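Local coordinates for NAD-dependent L-serine dehydrogenase (Pseudomonas aeruginosa, PDB 3OBB), which catalyses the NAD-dependent oxidation of L-serine and methyl-L-serine, with low activity toward beta-hydroxyisobutyrate, and works as a homotetramer assembled as a dimer of dimers, at residues A[221-232]-A[286-295]; A[243-254]-A[267-278]. One frame throughout, in Å; residues are numbered along the deposited sequence.

Contact 1. Residues A[221-232]-A[286-295]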
loop_
_atom_site.group_PDB
_atom_site.type_symbol
_atom_site.label_atom_id
_atom_site.label_comp_id
_atom_site.label_asym_id
_atom_site.label_seq_id
_atom_site.Cartn_x
_atom_site.Cartn_y
_atom_site.Cartn_z
ATOM N N TYR A 221 -17.477 -16.946 -4.833
ATOM C CA TYR A 221 -17.578 -15.644 -5.495
ATOM C C TYR A 221 -16.310 -15.297 -6.279
ATOM O O TYR A 221 -15.695 -14.239 -6.059
ATOM C CB TYR A 221 -17.787 -14.596 -4.413
ATOM C CG TYR A 221 -18.737 -13.485 -4.711
ATOM C CD1 TYR A 221 -19.976 -13.435 -4.060
ATOM C CD2 TYR A 221 -18.395 -12.447 -5.587
ATOM C CE1 TYR A 221 -20.855 -12.423 -4.282
ATOM C CE2 TYR A 221 -19.289 -11.409 -5.839
ATOM C CZ TYR A 221 -20.511 -11.387 -5.156
ATOM O OH TYR A 221 -21.412 -10.358 -5.345
ATOM N N ASN A 222 -15.920 -16.185 -7.186
ATOM C CA ASN A 222 -14.620 -16.051 -7.840
ATOM C C ASN A 222 -14.611 -14.851 -8.799
ATOM O O ASN A 222 -15.523 -14.728 -9.607
ATOM C CB ASN A 222 -14.244 -17.368 -8.539
ATOM C CG ASN A 222 -12.816 -17.334 -9.089
ATOM O OD1 ASN A 222 -12.515 -16.534 -10.013
ATOM N ND2 ASN A 222 -11.906 -18.138 -8.483
ATOM N N PRO A 223 -13.621 -13.930 -8.688
ATOM C CA PRO A 223 -13.632 -12.735 -9.562
ATOM C C PRO A 223 -13.236 -12.904 -11.032
ATOM O O PRO A 223 -13.367 -11.945 -11.800
ATOM C CB PRO A 223 -12.643 -11.800 -8.855
ATOM C CG PRO A 223 -11.670 -12.732 -8.240
ATOM C CD PRO A 223 -12.501 -13.854 -7.718
ATOM N N TRP A 224 -12.788 -14.096 -11.430
ATOM C CA TRP A 224 -12.322 -14.366 -12.818
ATOM C C TRP A 224 -13.446 -14.883 -13.709
ATOM O O TRP A 224 -14.045 -15.910 -13.385
ATOM C CB TRP A 224 -11.169 -15.376 -12.841
ATOM C CG TRP A 224 -10.433 -15.338 -14.165
ATOM C CD1 TRP A 224 -10.723 -16.062 -15.287
ATOM C CD2 TRP A 224 -9.317 -14.515 -14.503
ATOM N NE1 TRP A 224 -9.833 -15.761 -16.290
ATOM C CE2 TRP A 224 -8.980 -14.790 -15.842
ATOM C CE3 TRP A 224 -8.594 -13.533 -13.815
ATOM C CZ2 TRP A 224 -7.933 -14.134 -16.506
ATOM C CZ3 TRP A 224 -7.555 -12.888 -14.476
ATOM C CH2 TRP A 224 -7.245 -13.188 -15.810
ATOM N N PRO A 225 -13.763 -14.156 -14.806
ATOM C CA PRO A 225 -14.936 -14.503 -15.642
ATOM C C PRO A 225 -14.848 -15.931 -16.083
ATOM O O PRO A 225 -13.755 -16.376 -16.468
ATOM C CB PRO A 225 -14.798 -13.574 -16.873
ATOM C CG PRO A 225 -14.170 -12.280 -16.250
ATOM C CD PRO A 225 -13.098 -12.925 -15.299
ATOM N N GLY A 226 -15.971 -16.649 -16.005
ATOM C CA GLY A 226 -15.988 -18.056 -16.474
ATOM C C GLY A 226 -15.602 -19.090 -15.418
ATOM O O GLY A 226 -15.895 -20.270 -15.586
ATOM N N VAL A 227 -14.975 -18.670 -14.319
ATOM C CA VAL A 227 -14.622 -19.656 -13.298
ATOM C C VAL A 227 -15.866 -20.220 -12.605
ATOM O O VAL A 227 -16.083 -21.443 -12.620
ATOM C CB VAL A 227 -13.530 -19.174 -12.323
ATOM C CG1 VAL A 227 -13.332 -20.192 -11.176
ATOM C CG2 VAL A 227 -12.220 -19.032 -13.090
HETATM N N MSE A 228 -16.708 -19.348 -12.054
HETATM C CA MSE A 228 -18.022 -19.789 -11.562
HETATM C C MSE A 228 -19.070 -19.167 -12.437
HETATM O O MSE A 228 -19.191 -17.941 -12.498
HETATM C CB MSE A 228 -18.276 -19.346 -10.132
HETATM C CG MSE A 228 -17.444 -20.065 -9.131
HETATM SE SE MSE A 228 -17.756 -19.275 -7.370
HETATM C CE MSE A 228 -16.471 -20.405 -6.558
ATOM N N GLU A 229 -19.819 -19.989 -13.142
ATOM C CA GLU A 229 -20.756 -19.444 -14.094
ATOM C C GLU A 229 -21.884 -18.608 -13.450
ATOM O O GLU A 229 -22.403 -17.700 -14.114
ATOM C CB GLU A 229 -21.293 -20.546 -15.020
ATOM C CG GLU A 229 -20.459 -20.778 -16.290
ATOM C CD GLU A 229 -20.405 -19.564 -17.232
ATOM O OE1 GLU A 229 -19.320 -19.297 -17.791
ATOM O OE2 GLU A 229 -21.429 -18.876 -17.428
ATOM N N ASN A 230 -22.231 -18.879 -12.178
ATOM C CA ASN A 230 -23.280 -18.098 -11.471
ATOM C C ASN A 230 -22.815 -16.850 -10.715
ATOM O O ASN A 230 -23.636 -16.193 -10.041
ATOM C CB ASN A 230 -24.189 -18.967 -10.542
ATOM C CG ASN A 230 -23.448 -19.577 -9.313
ATOM O OD1 ASN A 230 -22.307 -19.205 -8.970
ATOM N ND2 ASN A 230 -24.126 -20.531 -8.641
ATOM N N ALA A 231 -21.514 -16.551 -10.799
ATOM C CA ALA A 231 -20.920 -15.409 -10.114
ATOM C C ALA A 231 -21.025 -14.167 -10.996
ATOM O O ALA A 231 -21.092 -14.292 -12.223
ATOM C CB ALA A 231 -19.440 -15.707 -9.765
ATOM N N PRO A 232 -21.037 -12.966 -10.388
ATOM C CA PRO A 232 -21.054 -11.736 -11.204
ATOM C C PRO A 232 -19.971 -11.663 -12.294
ATOM O O PRO A 232 -20.216 -11.075 -13.334
ATOM C CB PRO A 232 -20.850 -10.626 -10.174
ATOM C CG PRO A 232 -21.485 -11.189 -8.920
ATOM C CD PRO A 232 -21.092 -12.658 -8.939
ATOM N N ASP A 286 -20.714 -5.111 -9.774
ATOM C CA ASP A 286 -20.427 -5.941 -8.610
ATOM C C ASP A 286 -18.977 -5.698 -8.146
ATOM O O ASP A 286 -18.077 -5.515 -8.979
ATOM C CB ASP A 286 -20.605 -7.418 -8.941
ATOM C CG ASP A 286 -20.094 -8.304 -7.819
ATOM O OD1 ASP A 286 -20.809 -8.364 -6.774
ATOM O OD2 ASP A 286 -18.968 -8.888 -7.962
ATOM N N PHE A 287 -18.743 -5.713 -6.830
ATOM C CA PHE A 287 -17.431 -5.342 -6.299
ATOM C C PHE A 287 -16.296 -6.247 -6.815
ATOM O O PHE A 287 -15.150 -5.844 -6.785
ATOM C CB PHE A 287 -17.446 -5.279 -4.750
ATOM C CG PHE A 287 -17.530 -6.633 -4.079
ATOM C CD1 PHE A 287 -18.636 -7.474 -4.291
ATOM C CD2 PHE A 287 -16.479 -7.090 -3.269
ATOM C CE1 PHE A 287 -18.713 -8.734 -3.667
ATOM C CE2 PHE A 287 -16.538 -8.336 -2.636
ATOM C CZ PHE A 287 -17.649 -9.165 -2.832
ATOM N N SER A 288 -16.591 -7.464 -7.290
ATOM C CA SER A 288 -15.521 -8.297 -7.878
ATOM C C SER A 288 -14.951 -7.751 -9.202
ATOM O O SER A 288 -13.950 -8.257 -9.704
ATOM C CB SER A 288 -15.914 -9.795 -7.958
ATOM O OG SER A 288 -16.914 -10.046 -8.927
ATOM N N VAL A 289 -15.565 -6.692 -9.728
ATOM C CA VAL A 289 -15.073 -5.931 -10.896
ATOM C C VAL A 289 -13.643 -5.404 -10.677
ATOM O O VAL A 289 -12.916 -5.064 -11.641
ATOM C CB VAL A 289 -16.044 -4.779 -11.273
ATOM C CG1 VAL A 289 -15.864 -3.544 -10.326
ATOM C CG2 VAL A 289 -15.875 -4.390 -12.737
ATOM N N VAL A 290 -13.208 -5.438 -9.417
ATOM C CA VAL A 290 -11.826 -5.122 -9.089
ATOM C C VAL A 290 -10.878 -5.979 -9.941
ATOM O O VAL A 290 -9.763 -5.555 -10.206
ATOM C CB VAL A 290 -11.586 -5.248 -7.542
ATOM C CG1 VAL A 290 -11.496 -6.709 -7.095
ATOM C CG2 VAL A 290 -10.375 -4.438 -7.076
ATOM N N GLN A 291 -11.340 -7.163 -10.377
ATOM C CA GLN A 291 -10.596 -8.028 -11.319
ATOM C C GLN A 291 -10.035 -7.264 -12.522
ATOM O O GLN A 291 -8.948 -7.558 -12.983
ATOM C CB GLN A 291 -11.462 -9.223 -11.808
ATOM C CG GLN A 291 -10.664 -10.341 -12.559
ATOM C CD GLN A 291 -9.624 -11.021 -11.667
ATOM O OE1 GLN A 291 -9.922 -11.986 -10.974
ATOM N NE2 GLN A 291 -8.400 -10.517 -11.688
ATOM N N LYS A 292 -10.783 -6.278 -13.018
ATOM C CA LYS A 292 -10.427 -5.517 -14.209
ATOM C C LYS A 292 -9.136 -4.685 -14.044
ATOM O O LYS A 292 -8.406 -4.418 -15.032
ATOM C CB LYS A 292 -11.581 -4.585 -14.572
ATOM C CG LYS A 292 -12.827 -5.300 -15.108
ATOM C CD LYS A 292 -13.680 -4.311 -15.914
ATOM C CE LYS A 292 -14.993 -4.924 -16.391
ATOM N NZ LYS A 292 -14.649 -5.721 -17.609
ATOM N N LEU A 293 -8.869 -4.249 -12.821
ATOM C CA LEU A 293 -7.568 -3.619 -12.532
ATOM C C LEU A 293 -6.379 -4.499 -12.968
ATOM O O LEU A 293 -5.373 -3.991 -13.486
ATOM C CB LEU A 293 -7.454 -3.287 -11.039
ATOM C CG LEU A 293 -8.354 -2.156 -10.508
ATOM C CD1 LEU A 293 -7.986 -1.861 -9.057
ATOM C CD2 LEU A 293 -8.200 -0.907 -11.373
ATOM N N PHE A 294 -6.526 -5.819 -12.822
ATOM C CA PHE A 294 -5.412 -6.763 -13.040
ATOM C C PHE A 294 -5.436 -7.530 -14.347
ATOM O O PHE A 294 -4.392 -8.039 -14.771
ATOM C CB PHE A 294 -5.344 -7.759 -11.882
ATOM C CG PHE A 294 -5.429 -7.107 -10.543
ATOM C CD1 PHE A 294 -6.595 -7.192 -9.794
ATOM C CD2 PHE A 294 -4.354 -6.381 -10.053
ATOM C CE1 PHE A 294 -6.687 -6.592 -8.558
ATOM C CE2 PHE A 294 -4.436 -5.754 -8.814
ATOM C CZ PHE A 294 -5.611 -5.857 -8.070
ATOM N N ASP A 295 -6.618 -7.648 -14.955
ATOM C CA ASP A 295 -6.838 -8.523 -16.131
ATOM C C ASP A 295 -6.944 -7.624 -17.336
ATOM O O ASP A 295 -7.915 -6.864 -17.462
ATOM C CB ASP A 295 -8.121 -9.358 -15.964
ATOM C CG ASP A 295 -8.462 -10.240 -17.184
ATOM O OD1 ASP A 295 -9.580 -10.843 -17.110
ATOM O OD2 ASP A 295 -7.664 -10.374 -18.173
HETATM O O HOH W 1 -17.609 -12.676 -9.429
#
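Pro223 and Ser288, with CA atoms 5.1 Å apart, mark where the irregular loop 221-232 lies against 286-295, which runs from an Asx turn at Asp286 through the 3-10 segment 287-289, in the helical C-terminal domain of this HIBADH-related enzyme. Tyr221 OH donates to Asp286 OD1 at 2.5 Å, on the syn side but 33° out of the carboxylate plane; Phe241 N is a second donor to OD1. With CG anti to the backbone N (chi1 171°), Asp286 holds its carboxylate out to the tyrosine. The other oxygen, OD2, takes the backbone N of Ser288 from above the plane at 2.9 Å and Ser288 OG nearly along its C-O axis, fixing the carboxylate's rotation. Pro232 CB and CG lie against Asp286 CG. Phe287 CZ lies over one face of the tyrosine ring, toward its rim, the two rings meeting obliquely. A water donates to both Asn222 O and Ser288 OG. Gln291 packs CG against Pro223 O at 3.2 Å, while its NE2 binds Ala188 O on helix 168-196. The Asp295 carboxylate, its OD2 hydrogen-bonded to Thr297 OG1, lies 14° from parallel to the Trp224 indole over one face near the rim, with Asp295 CG 3.5 Å from Trp224 CH2.

Contact 2. Residues A[243-254]-A[267-278]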
loop_
_atom_site.group_PDB
_atom_site.type_symbol
_atom_site.label_atom_id
_atom_site.label_comp_id
_atom_site.label_asym_id
_atom_site.label_seq_id
_atom_site.Cartn_x
_atom_site.Cartn_y
_atom_site.Cartn_z
ATOM N N ALA A 243 -19.684 -1.994 -6.175
ATOM C CA ALA A 243 -18.381 -1.467 -5.782
ATOM C C ALA A 243 -18.526 -0.215 -4.927
ATOM O O ALA A 243 -17.732 0.018 -4.001
ATOM C CB ALA A 243 -17.530 -1.160 -7.057
ATOM N N GLN A 244 -19.523 0.611 -5.251
ATOM C CA GLN A 244 -19.724 1.872 -4.526
ATOM C C GLN A 244 -20.078 1.595 -3.069
ATOM O O GLN A 244 -19.574 2.283 -2.169
ATOM C CB GLN A 244 -20.793 2.736 -5.189
ATOM C CG GLN A 244 -20.979 4.089 -4.530
ATOM C CD GLN A 244 -22.045 4.928 -5.261
ATOM O OE1 GLN A 244 -22.848 4.394 -6.039
ATOM N NE2 GLN A 244 -22.070 6.228 -4.984
ATOM N N LEU A 245 -20.911 0.575 -2.844
ATOM C CA LEU A 245 -21.259 0.119 -1.495
ATOM C C LEU A 245 -20.074 -0.496 -0.731
ATOM O O LEU A 245 -19.891 -0.231 0.477
ATOM C CB LEU A 245 -22.408 -0.887 -1.544
ATOM C CG LEU A 245 -23.773 -0.337 -1.976
ATOM C CD1 LEU A 245 -24.807 -1.479 -2.050
ATOM C CD2 LEU A 245 -24.236 0.789 -1.040
HETATM N N MSE A 246 -19.281 -1.327 -1.411
HETATM C CA MSE A 246 -18.030 -1.777 -0.816
HETATM C C MSE A 246 -17.124 -0.582 -0.421
HETATM O O MSE A 246 -16.533 -0.593 0.657
HETATM C CB MSE A 246 -17.288 -2.733 -1.754
HETATM C CG MSE A 246 -15.941 -3.202 -1.192
HETATM SE SE MSE A 246 -16.156 -3.994 0.607
HETATM C CE MSE A 246 -16.413 -5.758 -0.101
ATOM N N ALA A 247 -17.020 0.442 -1.280
ATOM C CA ALA A 247 -16.179 1.627 -0.981
ATOM C C ALA A 247 -16.715 2.367 0.245
ATOM O O ALA A 247 -15.945 2.859 1.067
ATOM C CB ALA A 247 -16.131 2.582 -2.173
ATOM N N LYS A 248 -18.041 2.435 0.362
ATOM C CA LYS A 248 -18.695 3.037 1.518
ATOM C C LYS A 248 -18.293 2.284 2.793
ATOM O O LYS A 248 -17.808 2.890 3.755
ATOM C CB LYS A 248 -20.211 3.028 1.325
ATOM C CG LYS A 248 -21.053 3.483 2.555
ATOM C CD LYS A 248 -21.764 2.307 3.283
ATOM C CE LYS A 248 -22.768 1.508 2.387
ATOM N NZ LYS A 248 -22.968 0.057 2.835
ATOM N N ASP A 249 -18.508 0.969 2.780
ATOM C CA ASP A 249 -18.203 0.081 3.916
ATOM C C ASP A 249 -16.761 0.211 4.347
ATOM O O ASP A 249 -16.467 0.230 5.517
ATOM C CB ASP A 249 -18.503 -1.378 3.530
ATOM C CG ASP A 249 -20.017 -1.705 3.569
ATOM O OD1 ASP A 249 -20.812 -0.807 3.959
ATOM O OD2 ASP A 249 -20.426 -2.841 3.233
ATOM N N LEU A 250 -15.859 0.279 3.383
ATOM C CA LEU A 250 -14.434 0.446 3.668
ATOM C C LEU A 250 -14.245 1.799 4.331
ATOM O O LEU A 250 -13.432 1.950 5.216
ATOM C CB LEU A 250 -13.656 0.387 2.352
ATOM C CG LEU A 250 -12.835 -0.811 1.862
ATOM C CD1 LEU A 250 -12.557 -1.969 2.866
ATOM C CD2 LEU A 250 -13.196 -1.265 0.480
ATOM N N GLY A 251 -15.020 2.788 3.906
ATOM C CA GLY A 251 -14.908 4.148 4.457
ATOM C C GLY A 251 -15.298 4.188 5.930
ATOM O O GLY A 251 -14.611 4.810 6.734
ATOM N N LEU A 252 -16.381 3.501 6.277
ATOM C CA LEU A 252 -16.790 3.323 7.678
ATOM C C LEU A 252 -15.731 2.604 8.530
ATOM O O LEU A 252 -15.517 2.947 9.714
ATOM C CB LEU A 252 -18.101 2.545 7.769
ATOM C CG LEU A 252 -19.345 3.137 7.107
ATOM C CD1 LEU A 252 -20.558 2.216 7.268
ATOM C CD2 LEU A 252 -19.686 4.574 7.574
ATOM N N ALA A 253 -15.091 1.604 7.935
ATOM C CA ALA A 253 -14.021 0.894 8.610
ATOM C C ALA A 253 -12.841 1.850 8.948
ATOM O O ALA A 253 -12.288 1.791 10.058
ATOM C CB ALA A 253 -13.572 -0.318 7.782
ATOM N N GLN A 254 -12.505 2.762 8.027
ATOM C CA GLN A 254 -11.500 3.799 8.298
ATOM C C GLN A 254 -11.862 4.691 9.480
ATOM O O GLN A 254 -10.983 5.142 10.225
ATOM C CB GLN A 254 -11.308 4.700 7.073
ATOM C CG GLN A 254 -10.775 3.990 5.900
ATOM C CD GLN A 254 -9.444 3.356 6.201
ATOM O OE1 GLN A 254 -9.323 2.141 6.162
ATOM N NE2 GLN A 254 -8.442 4.183 6.550
ATOM N N GLY A 267 -6.711 -2.946 4.328
ATOM C CA GLY A 267 -8.041 -2.304 4.152
ATOM C C GLY A 267 -7.930 -0.925 3.489
ATOM O O GLY A 267 -8.565 -0.707 2.473
ATOM N N SER A 268 -7.123 -0.008 4.053
ATOM C CA SER A 268 -6.829 1.307 3.426
ATOM C C SER A 268 -6.403 1.218 1.957
ATOM O O SER A 268 -6.884 1.991 1.124
ATOM C CB SER A 268 -5.721 2.063 4.191
ATOM O OG SER A 268 -6.084 2.156 5.549
ATOM N N LEU A 269 -5.469 0.321 1.649
ATOM C CA LEU A 269 -5.097 0.096 0.255
ATOM C C LEU A 269 -6.308 -0.416 -0.519
ATOM O O LEU A 269 -6.570 0.050 -1.622
ATOM C CB LEU A 269 -3.943 -0.885 0.117
ATOM C CG LEU A 269 -2.914 -0.752 -1.010
ATOM C CD1 LEU A 269 -2.327 -2.125 -1.341
ATOM C CD2 LEU A 269 -3.308 0.027 -2.293
ATOM N N ALA A 270 -7.072 -1.343 0.051
ATOM C CA ALA A 270 -8.270 -1.849 -0.655
ATOM C C ALA A 270 -9.159 -0.664 -1.025
ATOM O O ALA A 270 -9.638 -0.567 -2.151
ATOM C CB ALA A 270 -9.040 -2.886 0.191
ATOM N N LEU A 271 -9.342 0.254 -0.074
ATOM C CA LEU A 271 -10.163 1.429 -0.300
ATOM C C LEU A 271 -9.628 2.329 -1.417
ATOM O O LEU A 271 -10.387 2.755 -2.277
ATOM C CB LEU A 271 -10.369 2.215 1.000
ATOM C CG LEU A 271 -11.167 3.534 0.953
ATOM C CD1 LEU A 271 -12.591 3.381 0.380
ATOM C CD2 LEU A 271 -11.219 4.181 2.341
ATOM N N SER A 272 -8.322 2.556 -1.445
ATOM C CA SER A 272 -7.713 3.302 -2.543
ATOM C C SER A 272 -7.997 2.695 -3.914
ATOM O O SER A 272 -8.250 3.414 -4.854
ATOM C CB SER A 272 -6.210 3.430 -2.305
ATOM O OG SER A 272 -6.003 4.199 -1.106
ATOM N N LEU A 273 -7.969 1.374 -4.001
ATOM C CA LEU A 273 -8.210 0.626 -5.242
ATOM C C LEU A 273 -9.690 0.673 -5.652
ATOM O O LEU A 273 -10.020 0.858 -6.844
ATOM C CB LEU A 273 -7.696 -0.814 -5.111
ATOM C CG LEU A 273 -6.158 -0.932 -4.917
ATOM C CD1 LEU A 273 -5.753 -2.381 -4.723
ATOM C CD2 LEU A 273 -5.274 -0.291 -6.101
ATOM N N TYR A 274 -10.573 0.571 -4.656
ATOM C CA TYR A 274 -12.006 0.780 -4.911
ATOM C C TYR A 274 -12.276 2.178 -5.418
ATOM O O TYR A 274 -13.086 2.361 -6.325
ATOM C CB TYR A 274 -12.888 0.359 -3.727
ATOM C CG TYR A 274 -13.154 -1.115 -3.838
ATOM C CD1 TYR A 274 -14.063 -1.594 -4.791
ATOM C CD2 TYR A 274 -12.427 -2.048 -3.079
ATOM C CE1 TYR A 274 -14.285 -2.955 -4.964
ATOM C CE2 TYR A 274 -12.637 -3.423 -3.252
ATOM C CZ TYR A 274 -13.557 -3.863 -4.199
ATOM O OH TYR A 274 -13.757 -5.202 -4.395
ATOM N N ARG A 275 -11.559 3.168 -4.894
ATOM C CA ARG A 275 -11.801 4.526 -5.365
ATOM C C ARG A 275 -11.365 4.717 -6.820
ATOM O O ARG A 275 -11.987 5.485 -7.552
ATOM C CB ARG A 275 -11.203 5.574 -4.414
ATOM C CG ARG A 275 -11.939 5.529 -3.069
ATOM C CD ARG A 275 -12.211 6.873 -2.470
ATOM N NE ARG A 275 -12.858 6.763 -1.159
ATOM C CZ ARG A 275 -12.369 7.245 -0.018
ATOM N NH1 ARG A 275 -11.213 7.887 0.005
ATOM N NH2 ARG A 275 -13.046 7.083 1.113
ATOM N N LEU A 276 -10.302 4.004 -7.213
ATOM C CA LEU A 276 -9.823 3.947 -8.603
ATOM C C LEU A 276 -10.904 3.361 -9.497
ATOM O O LEU A 276 -11.145 3.847 -10.568
ATOM C CB LEU A 276 -8.582 3.056 -8.672
ATOM C CG LEU A 276 -7.175 3.673 -8.790
ATOM C CD1 LEU A 276 -6.980 5.062 -8.138
ATOM C CD2 LEU A 276 -6.036 2.683 -8.439
ATOM N N LEU A 277 -11.574 2.320 -9.026
ATOM C CA LEU A 277 -12.681 1.720 -9.770
ATOM C C LEU A 277 -13.796 2.723 -9.990
ATOM O O LEU A 277 -14.414 2.725 -11.054
ATOM C CB LEU A 277 -13.227 0.475 -9.052
ATOM C CG LEU A 277 -12.307 -0.745 -9.143
ATOM C CD1 LEU A 277 -12.866 -1.850 -8.269
ATOM C CD2 LEU A 277 -12.141 -1.190 -10.620
ATOM N N LEU A 278 -14.027 3.578 -8.996
ATOM C CA LEU A 278 -15.063 4.602 -9.084
ATOM C C LEU A 278 -14.717 5.649 -10.137
ATOM O O LEU A 278 -15.586 6.002 -10.952
ATOM C CB LEU A 278 -15.359 5.250 -7.728
ATOM C CG LEU A 278 -15.690 4.354 -6.503
ATOM C CD1 LEU A 278 -16.113 5.208 -5.289
ATOM C CD2 LEU A 278 -16.722 3.248 -6.734
HETATM O O HOH W 2 -15.415 5.667 1.034
#
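Ala247 O is held from two directions: Gly251 N, one turn on in its own helix, donates at 3.0 Å, and a water donates at 2.9 Å. That water in turn accepts from Arg275 NH2, meeting the guanidinium in plane at its edge, and so links the two helices. Leu271 CD1 also presses on this carbonyl oxygen, and Leu271 CG lies over the centre of the guanidinium face. The NH1 of Arg275 binds Ser262 O of a neighbouring subunit. The middle of the seam is mostly apolar. The side chains of Leu250 and Leu271 lie alongside one another, running opposite ways, Leu250 CB coming 3.7 Å from Leu271 CD1. Helices 243-254 and 267-278 form an antiparallel helical hairpin, their axes 9.4 Å apart at closest approach and 147° apart in direction, packed knobs-into-holes: Leu250 drops among Gly267, Ala270, Leu271 and Tyr274, and Leu271 among Ala247, Leu250, Gly251 and Gln254. Tyr274 is a third knob, set among Ala243, Met246, Ala247 and Leu250. Met246, a selenomethionine here, has CG anti to its own N (chi1 178°), which sets that methylene over the centre of the tyrosine ring in a CH-pi contact, 3.9 Å from the centroid. The hydroxyl of Tyr274 binds Phe287 O. Toward one end of the seam, Leu278 rests CD1 on Ala247 CB and CD2 on Gln244 CA; toward the other, Gln254 NE2 makes a weak bond to Ser268 OG, whose stronger partner is Thr264 O. Facing away from helix 267-278, Lys248, an NAD-binding residue, pairs its NZ with Asp249 OD1 at 2.6 Å.

In the fold
The chain first builds the Rossmann-type NAD-binding domain, then enters the helical C-terminal domain along helix 168-196. After helix 216-220 comes loop 221-232, the first side of contact 1; the chain returns to it 53 residues later at 286-295. Nested inside the span that contact 1 closes is contact 2, where helix 243-260 turns back into helix 265-279 with 12 residues between the segments. The two meet along 286-295, which packs on both hairpin helices: Phe287 CD2 on Met246 CE of helix 243-260 at 3.4 Å, and Val290 CA on Leu277 CD1 of helix 265-279. Contact 1 fastens the C-terminal end of the chain to the loop preceding the hairpin, and both rest on helix 168-196.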